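Local coordinates for protein sulfide-quinone reductase (Aquifex aeolicus, PDB 3HYV) that oxidises hydrogen sulfide to polysulfide and passes the electrons through its bound FAD to a quinone, at residues R342-C347 and F359-I364. Numbering follows the deposited sequence.
Sequences RLSAIC and FADPVI
Ala345 and Ala360 form an antiparallel hydrogen-bonded pair at the open end of the beta hairpin made by strands 345-350 and 355-361, which runs within the three-stranded antiparallel sheet. Ala345 N donates a hydrogen bond to Ala360 O and Ala360 N donates one to Ala345 O, each at 3.1 Å; the next pair, Ile346 with Phe359, is non-hydrogen-bonded. Beyond the strands a cis peptide leads into Pro362, yet Val363 N still reaches Leu343 O in an almost straight bond (175°). The hairpin brings Ile346, which binds the quinone, and Cys347, the inferred persulfide carrier, into the active-site region.

On the face of Ile346 and Phe359, Ile346 CG1 lies obliquely against the phenylalanine ring, 3.4 Å from Phe359 CD2, with Leu411 of helix 401-411 touching both residues. Ala345 points to the other face, where its CB presses on Val363 CG2 at 3.4 Å, a close approach for two methyl groups.

A salt bridge joins the loop residue Arg342 to Asp361, at the end of strand 359-361. Arg342 NE donates to Asp361 OD1 at 2.7 Å, on the syn side but tilted out of the carboxylate plane, with the oxygen lying in the guanidinium plane, while NH2 adds a weak bond to the same oxygen; the two planes stand 59° apart. With CG anti to the backbone N (chi1 173°) and a bend at chi2, the arginine chain runs past Pro362, whose CG sits over one guanidinium face, offset toward its rim. Tyr178 of a second subunit makes a cation-pi contact with the arginine and packs on Pro362, tying this corner into the trimer. A leucine in place of Arg342 would probably leave the buried Asp361 carboxylate without its counter-charge and Tyr178 of the neighbouring subunit without its cation. Near this bridge Ser344 CB lies 3.3 Å from Asp361 OD1.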
loop_
_atom_site.group_PDB
_atom_site.type_symbol
_atom_site.label_atom_id
_atom_site.label_comp_id
_atom_site.label_asym_id
_atom_site.label_seq_id
_atom_site.Cartn_x
_atom_site.Cartn_y
_atom_site.Cartn_z
ATOM N N ARG A 342 -4.239 -2.409 33.054
ATOM C CA ARG A 342 -3.295 -2.313 31.949
ATOM C C ARG A 342 -3.959 -1.687 30.708
ATOM O O ARG A 342 -3.319 -0.940 29.970
ATOM C CB ARG A 342 -2.732 -3.704 31.627
ATOM C CG ARG A 342 -1.851 -3.784 30.385
ATOM C CD ARG A 342 -0.473 -3.200 30.632
ATOM N NE ARG A 342 0.381 -3.341 29.454
ATOM C CZ ARG A 342 1.653 -2.958 29.386
ATOM N NH1 ARG A 342 2.243 -2.390 30.430
ATOM N NH2 ARG A 342 2.331 -3.137 28.261
ATOM N N LEU A 343 -5.238 -2.001 30.507
ATOM C CA LEU A 343 -6.037 -1.525 29.361
ATOM C C LEU A 343 -5.490 -1.995 28.005
ATOM O O LEU A 343 -5.335 -1.205 27.068
ATOM C CB LEU A 343 -6.246 0.000 29.406
ATOM C CG LEU A 343 -6.959 0.579 30.644
ATOM C CD1 LEU A 343 -6.937 2.120 30.653
ATOM C CD2 LEU A 343 -8.401 0.050 30.798
ATOM N N SER A 344 -5.188 -3.289 27.918
ATOM C CA SER A 344 -4.830 -3.917 26.648
ATOM C C SER A 344 -6.083 -4.546 26.045
ATOM O O SER A 344 -7.086 -4.721 26.737
ATOM C CB SER A 344 -3.709 -4.948 26.824
ATOM O OG SER A 344 -4.041 -5.933 27.790
ATOM N N ALA A 345 -6.032 -4.868 24.756
ATOM C CA ALA A 345 -7.207 -5.388 24.056
ATOM C C ALA A 345 -6.867 -6.462 23.035
ATOM O O ALA A 345 -5.956 -6.295 22.219
ATOM C CB ALA A 345 -7.961 -4.257 23.383
ATOM N N ILE A 346 -7.602 -7.571 23.118
ATOM C CA ILE A 346 -7.636 -8.609 22.095
ATOM C C ILE A 346 -9.002 -8.496 21.443
ATOM O O ILE A 346 -10.011 -8.802 22.076
ATOM C CB ILE A 346 -7.484 -10.020 22.721
ATOM C CG1 ILE A 346 -6.092 -10.196 23.310
ATOM C CG2 ILE A 346 -7.778 -11.128 21.693
ATOM C CD1 ILE A 346 -5.956 -11.409 24.212
ATOM N N CYS A 347 -9.043 -8.025 20.198
ATOM C CA CYS A 347 -10.313 -7.881 19.458
ATOM C C CYS A 347 -10.383 -8.753 18.207
ATOM O O CYS A 347 -9.415 -8.838 17.440
ATOM C CB CYS A 347 -10.568 -6.423 19.068
ATOM S SG CYS A 347 -10.523 -5.279 20.446
ATOM N N PHE A 359 -4.556 -7.266 18.194
ATOM C CA PHE A 359 -4.048 -7.217 19.561
ATOM C C PHE A 359 -3.214 -5.955 19.727
ATOM O O PHE A 359 -2.383 -5.647 18.874
ATOM C CB PHE A 359 -3.229 -8.476 19.897
ATOM C CG PHE A 359 -2.562 -8.439 21.261
ATOM C CD1 PHE A 359 -1.173 -8.493 21.371
ATOM C CD2 PHE A 359 -3.321 -8.352 22.432
ATOM C CE1 PHE A 359 -0.548 -8.468 22.627
ATOM C CE2 PHE A 359 -2.708 -8.325 23.686
ATOM C CZ PHE A 359 -1.322 -8.384 23.780
ATOM N N ALA A 360 -3.462 -5.226 20.813
ATOM C CA ALA A 360 -2.763 -3.980 21.110
ATOM C C ALA A 360 -2.439 -3.914 22.600
ATOM O O ALA A 360 -3.337 -3.941 23.432
ATOM C CB ALA A 360 -3.614 -2.775 20.686
ATOM N N ASP A 361 -1.156 -3.852 22.932
ATOM C CA ASP A 361 -0.745 -3.773 24.330
ATOM C C ASP A 361 0.209 -2.601 24.624
ATOM O O ASP A 361 1.379 -2.646 24.226
ATOM C CB ASP A 361 -0.125 -5.105 24.780
ATOM C CG ASP A 361 0.221 -5.126 26.273
ATOM O OD1 ASP A 361 -0.423 -4.404 27.067
ATOM O OD2 ASP A 361 1.141 -5.874 26.656
ATOM N N PRO A 362 -0.286 -1.544 25.315
ATOM C CA PRO A 362 -1.697 -1.275 25.620
ATOM C C PRO A 362 -2.400 -0.677 24.410
ATOM O O PRO A 362 -1.764 -0.449 23.385
ATOM C CB PRO A 362 -1.635 -0.245 26.760
ATOM C CG PRO A 362 -0.168 -0.074 27.096
ATOM C CD PRO A 362 0.592 -0.516 25.900
ATOM N N VAL A 363 -3.699 -0.431 24.524
ATOM C CA VAL A 363 -4.465 0.204 23.451
ATOM C C VAL A 363 -4.009 1.658 23.246
ATOM O O VAL A 363 -3.794 2.100 22.111
ATOM C CB VAL A 363 -5.989 0.114 23.718
ATOM C CG1 VAL A 363 -6.785 0.697 22.555
ATOM C CG2 VAL A 363 -6.377 -1.323 23.907
ATOM N N ILE A 364 -3.850 2.380 24.353
ATOM C CA ILE A 364 -3.383 3.766 24.348
ATOM C C ILE A 364 -1.835 3.810 24.269
ATOM O O ILE A 364 -1.154 3.310 25.171
ATOM C CB ILE A 364 -3.913 4.535 25.594
ATOM C CG1 ILE A 364 -5.454 4.541 25.596
ATOM C CG2 ILE A 364 -3.329 5.954 25.667
ATOM C CD1 ILE A 364 -6.089 4.885 26.939
#